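Local coordinates for protein vanadium-dependent haloperoxidase (Zobellia galactanivorans, PDB 4CIT) that probably oxidises iodide with hydrogen peroxide at a vanadate cofactor, as a bacterial vanadium-dependent iodoperoxidase of the PAP2 superfamily, at residues A[206-217]-A[319-330]. Sequence-based numbering, arbitrary orientation.
Sequences WNKIRPFVLDSA and VAMADAFISCWD
In the mainly helical PAP2 fold of this vanadium haloperoxidase, the segment 206-217, a 3-10 turn running into loop, lies along one side of helix 307-335, where Asp323 gathers three successive backbone N-H groups. OD1 accepts Phe212 N at 2.7 Å through its syn lone pair; OD2 takes Val213 N at 2.6 Å through its own syn lone pair and Leu214 N at 3.0 Å, the last from 34° out of the carboxylate plane. A short, two-oxygen side chain suits this buried place, and the N-H dipoles would probably stabilise its negative charge. Around it, Val319 CG1 packs tightly on Val213 CG2, and the small methyl of Ala322 lets the Phe212 ring edge come close to the helix. Ile326 spreads its branches: CG2, anti to its backbone N, reaches Ala217 CB at 3.6 Å, while CD1 lies against Pro211 CA. Trp206 points its edge at the Trp329 face in an offset edge-to-face pair, planes 77° apart, and a water accepts from Trp206 NE1 and donates to Ala322 O. Asn207 ND2 gives Asp330 OD1 a nearly straight bond of 2.9 Å; Asp330 OD2 salt-bridges Arg334. The Trp329 side chain lies about 5 Å from a bound vanadate. Helix 59-80 flanks Trp206 and Phe212, and helix 426-446 packs on Val213 and Leu214.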
loop_
_atom_site.group_PDB
_atom_site.type_symbol
_atom_site.label_atom_id
_atom_site.label_comp_id
_atom_site.label_asym_id
_atom_site.label_seq_id
_atom_site.Cartn_x
_atom_site.Cartn_y
_atom_site.Cartn_z
ATOM N N TRP A 206 -0.931 -14.573 -4.300
ATOM C CA TRP A 206 -0.137 -13.331 -4.294
ATOM C C TRP A 206 1.295 -13.621 -3.925
ATOM O O TRP A 206 2.184 -12.904 -4.406
ATOM C CB TRP A 206 -0.740 -12.291 -3.372
ATOM C CG TRP A 206 -0.370 -10.915 -3.697
ATOM C CD1 TRP A 206 0.460 -10.087 -3.000
ATOM C CD2 TRP A 206 -0.697 -10.245 -4.910
ATOM N NE1 TRP A 206 0.634 -8.885 -3.688
ATOM C CE2 TRP A 206 -0.038 -8.995 -4.895
ATOM C CE3 TRP A 206 -1.462 -10.611 -6.067
ATOM C CZ2 TRP A 206 -0.184 -8.085 -5.934
ATOM C CZ3 TRP A 206 -1.578 -9.708 -7.105
ATOM C CH2 TRP A 206 -0.902 -8.489 -7.057
ATOM N N ASN A 207 1.580 -14.733 -3.187
ATOM C CA ASN A 207 2.933 -15.126 -2.930
ATOM C C ASN A 207 3.747 -15.568 -4.121
ATOM O O ASN A 207 4.942 -15.844 -3.969
ATOM C CB ASN A 207 3.014 -16.082 -1.750
ATOM C CG ASN A 207 2.477 -17.403 -2.039
ATOM O OD1 ASN A 207 1.816 -17.613 -3.086
ATOM N ND2 ASN A 207 2.710 -18.361 -1.095
ATOM N N LYS A 208 3.105 -15.651 -5.283
ATOM C CA LYS A 208 3.819 -16.017 -6.519
ATOM C C LYS A 208 4.184 -14.818 -7.382
ATOM O O LYS A 208 4.771 -15.006 -8.449
ATOM C CB LYS A 208 2.976 -16.975 -7.330
ATOM C CG LYS A 208 2.637 -18.226 -6.598
ATOM C CD LYS A 208 3.791 -19.084 -6.294
ATOM C CE LYS A 208 3.328 -20.393 -5.599
ATOM N NZ LYS A 208 4.111 -20.599 -4.326
ATOM N N ILE A 209 3.901 -13.615 -6.908
ATOM C CA ILE A 209 4.295 -12.362 -7.610
ATOM C C ILE A 209 5.786 -12.150 -7.282
ATOM O O ILE A 209 6.244 -12.380 -6.165
ATOM C CB ILE A 209 3.455 -11.185 -7.058
ATOM C CG1 ILE A 209 1.923 -11.433 -7.280
ATOM C CG2 ILE A 209 3.958 -9.902 -7.741
ATOM C CD1 ILE A 209 1.548 -11.531 -8.734
ATOM N N ARG A 210 6.563 -11.685 -8.246
ATOM C CA ARG A 210 7.933 -11.275 -7.998
ATOM C C ARG A 210 8.051 -10.186 -6.981
ATOM O O ARG A 210 7.549 -9.080 -7.202
ATOM C CB ARG A 210 8.526 -10.786 -9.311
ATOM C CG ARG A 210 10.055 -10.473 -9.246
ATOM C CD ARG A 210 10.553 -9.815 -10.483
ATOM N NE ARG A 210 9.826 -8.565 -10.768
ATOM C CZ ARG A 210 9.647 -8.033 -11.958
ATOM N NH1 ARG A 210 10.145 -8.581 -13.040
ATOM N NH2 ARG A 210 9.041 -6.902 -12.052
ATOM N N PRO A 211 8.732 -10.428 -5.853
ATOM C CA PRO A 211 8.930 -9.294 -4.962
ATOM C C PRO A 211 9.934 -8.265 -5.501
ATOM O O PRO A 211 10.786 -8.585 -6.373
ATOM C CB PRO A 211 9.502 -9.937 -3.701
ATOM C CG PRO A 211 9.582 -11.380 -3.921
ATOM C CD PRO A 211 9.384 -11.648 -5.391
ATOM N N PHE A 212 9.806 -7.017 -5.096
ATOM C CA PHE A 212 10.806 -5.988 -5.478
ATOM C C PHE A 212 12.152 -6.113 -4.823
ATOM O O PHE A 212 13.189 -5.951 -5.480
ATOM C CB PHE A 212 10.229 -4.592 -5.150
ATOM C CG PHE A 212 9.133 -4.153 -6.061
ATOM C CD1 PHE A 212 9.398 -3.733 -7.372
ATOM C CD2 PHE A 212 7.805 -4.189 -5.669
ATOM C CE1 PHE A 212 8.359 -3.285 -8.182
ATOM C CE2 PHE A 212 6.751 -3.810 -6.528
ATOM C CZ PHE A 212 7.064 -3.269 -7.776
ATOM N N VAL A 213 12.171 -6.355 -3.504
ATOM C CA VAL A 213 13.407 -6.314 -2.676
ATOM C C VAL A 213 13.683 -7.650 -1.948
ATOM O O VAL A 213 14.845 -8.070 -1.678
ATOM C CB VAL A 213 13.266 -5.198 -1.584
ATOM C CG1 VAL A 213 14.576 -4.927 -0.921
ATOM C CG2 VAL A 213 12.700 -3.888 -2.143
ATOM N N LEU A 214 12.613 -8.358 -1.579
ATOM C CA LEU A 214 12.762 -9.610 -0.833
ATOM C C LEU A 214 13.542 -10.597 -1.651
ATOM O O LEU A 214 13.453 -10.603 -2.891
ATOM C CB LEU A 214 11.455 -10.276 -0.519
ATOM C CG LEU A 214 10.431 -9.430 0.231
ATOM C CD1 LEU A 214 9.135 -10.209 0.433
ATOM C CD2 LEU A 214 11.039 -8.936 1.504
ATOM N N ASP A 215 14.308 -11.419 -0.947
ATOM C CA ASP A 215 14.959 -12.566 -1.603
ATOM C C ASP A 215 13.976 -13.655 -1.994
ATOM O O ASP A 215 14.164 -14.381 -2.997
ATOM C CB ASP A 215 16.034 -13.115 -0.682
ATOM C CG ASP A 215 17.143 -12.106 -0.419
ATOM O OD1 ASP A 215 17.607 -11.437 -1.371
ATOM O OD2 ASP A 215 17.534 -11.969 0.782
ATOM N N SER A 216 12.860 -13.747 -1.241
ATOM C CA SER A 216 11.774 -14.666 -1.580
ATOM C C SER A 216 10.568 -14.234 -0.839
ATOM O O SER A 216 10.697 -13.556 0.150
ATOM C CB SER A 216 12.063 -16.121 -1.238
ATOM O OG SER A 216 11.989 -16.330 0.161
ATOM N N ALA A 217 9.411 -14.672 -1.321
ATOM C CA ALA A 217 8.151 -14.277 -0.669
ATOM C C ALA A 217 8.090 -14.588 0.818
ATOM O O ALA A 217 7.451 -13.897 1.578
ATOM C CB ALA A 217 6.963 -14.876 -1.399
ATOM N N VAL A 319 7.357 0.646 -2.658
ATOM C CA VAL A 319 8.079 -0.603 -2.798
ATOM C C VAL A 319 8.038 -1.488 -1.540
ATOM O O VAL A 319 7.707 -2.672 -1.583
ATOM C CB VAL A 319 9.506 -0.343 -3.255
ATOM C CG1 VAL A 319 10.320 -1.584 -3.167
ATOM C CG2 VAL A 319 9.474 0.215 -4.694
ATOM N N ALA A 320 8.251 -0.875 -0.382
ATOM C CA ALA A 320 8.117 -1.600 0.853
ATOM C C ALA A 320 6.698 -2.176 1.026
ATOM O O ALA A 320 6.599 -3.352 1.476
ATOM C CB ALA A 320 8.528 -0.755 2.029
ATOM N N MET A 321 5.643 -1.390 0.798
ATOM C CA MET A 321 4.313 -1.891 0.990
ATOM C C MET A 321 3.978 -3.057 0.050
ATOM O O MET A 321 3.196 -3.949 0.429
ATOM C CB MET A 321 3.298 -0.785 0.872
ATOM C CG MET A 321 3.313 0.147 2.064
ATOM S SD MET A 321 1.934 1.361 2.028
ATOM C CE MET A 321 2.515 2.581 0.984
ATOM N N ALA A 322 4.464 -3.000 -1.185
ATOM C CA ALA A 322 4.142 -4.041 -2.174
ATOM C C ALA A 322 4.814 -5.316 -1.638
ATOM O O ALA A 322 4.138 -6.402 -1.595
ATOM C CB ALA A 322 4.663 -3.695 -3.531
ATOM N N ASP A 323 6.054 -5.234 -1.118
ATOM C CA ASP A 323 6.704 -6.433 -0.541
ATOM C C ASP A 323 6.010 -6.908 0.766
ATOM O O ASP A 323 5.861 -8.112 1.014
ATOM C CB ASP A 323 8.230 -6.260 -0.406
ATOM C CG ASP A 323 8.978 -6.469 -1.795
ATOM O OD1 ASP A 323 8.267 -6.596 -2.907
ATOM O OD2 ASP A 323 10.240 -6.532 -1.711
ATOM N N ALA A 324 5.489 -5.963 1.520
ATOM C CA ALA A 324 4.735 -6.287 2.742
ATOM C C ALA A 324 3.452 -7.106 2.430
ATOM O O ALA A 324 3.117 -8.126 3.116
ATOM C CB ALA A 324 4.421 -5.049 3.503
ATOM N N PHE A 325 2.732 -6.750 1.362
ATOM C CA PHE A 325 1.568 -7.516 0.945
ATOM C C PHE A 325 1.965 -8.931 0.538
ATOM O O PHE A 325 1.203 -9.855 0.773
ATOM C CB PHE A 325 0.751 -6.770 -0.098
ATOM C CG PHE A 325 -0.248 -5.834 0.469
ATOM C CD1 PHE A 325 -1.403 -6.345 1.026
ATOM C CD2 PHE A 325 -0.061 -4.461 0.396
ATOM C CE1 PHE A 325 -2.335 -5.471 1.548
ATOM C CE2 PHE A 325 -1.053 -3.589 0.829
ATOM C CZ PHE A 325 -2.172 -4.118 1.434
ATOM N N ILE A 326 3.040 -9.082 -0.247
ATOM C CA ILE A 326 3.474 -10.414 -0.634
ATOM C C ILE A 326 3.812 -11.273 0.613
ATOM O O ILE A 326 3.361 -12.409 0.730
ATOM C CB ILE A 326 4.694 -10.333 -1.536
ATOM C CG1 ILE A 326 4.208 -9.691 -2.847
ATOM C CG2 ILE A 326 5.296 -11.723 -1.781
ATOM C CD1 ILE A 326 5.310 -9.387 -3.853
ATOM N N SER A 327 4.579 -10.674 1.545
ATOM C CA SER A 327 4.947 -11.354 2.798
ATOM C C SER A 327 3.686 -11.744 3.607
ATOM O O SER A 327 3.596 -12.867 4.135
ATOM C CB SER A 327 5.895 -10.451 3.585
ATOM O OG SER A 327 6.306 -11.063 4.788
ATOM N N CYS A 328 2.732 -10.838 3.719
ATOM C CA CYS A 328 1.558 -11.090 4.521
ATOM C C CYS A 328 0.643 -12.120 3.873
ATOM O O CYS A 328 0.241 -13.109 4.534
ATOM C CB CYS A 328 0.833 -9.802 4.738
ATOM S SG CYS A 328 -0.708 -10.045 5.691
ATOM N N TRP A 329 0.370 -11.985 2.576
ATOM C CA TRP A 329 -0.431 -12.965 1.834
ATOM C C TRP A 329 0.214 -14.379 1.773
ATOM O O TRP A 329 -0.475 -15.394 1.808
ATOM C CB TRP A 329 -0.818 -12.477 0.451
ATOM C CG TRP A 329 -2.227 -12.007 0.392
ATOM C CD1 TRP A 329 -3.264 -12.587 -0.326
ATOM C CD2 TRP A 329 -2.836 -10.927 1.150
ATOM N NE1 TRP A 329 -4.432 -11.959 -0.053
ATOM C CE2 TRP A 329 -4.209 -10.912 0.818
ATOM C CE3 TRP A 329 -2.349 -9.984 2.037
ATOM C CZ2 TRP A 329 -5.080 -9.982 1.345
ATOM C CZ3 TRP A 329 -3.212 -9.070 2.564
ATOM C CH2 TRP A 329 -4.567 -9.092 2.261
ATOM N N ASP A 330 1.530 -14.437 1.721
ATOM C CA ASP A 330 2.311 -15.672 1.875
ATOM C C ASP A 330 1.915 -16.394 3.168
ATOM O O ASP A 330 1.630 -17.620 3.190
ATOM C CB ASP A 330 3.869 -15.402 1.840
ATOM C CG ASP A 330 4.679 -16.638 1.950
ATOM O OD1 ASP A 330 4.535 -17.484 0.999
ATOM O OD2 ASP A 330 5.324 -16.868 3.004
HETATM O O HOH W 1 2.354 -6.563 -3.685
HETATM O O HOH W 2 -0.430 -16.060 -1.187
HETATM O O HOH W 3 7.600 -13.343 4.222
#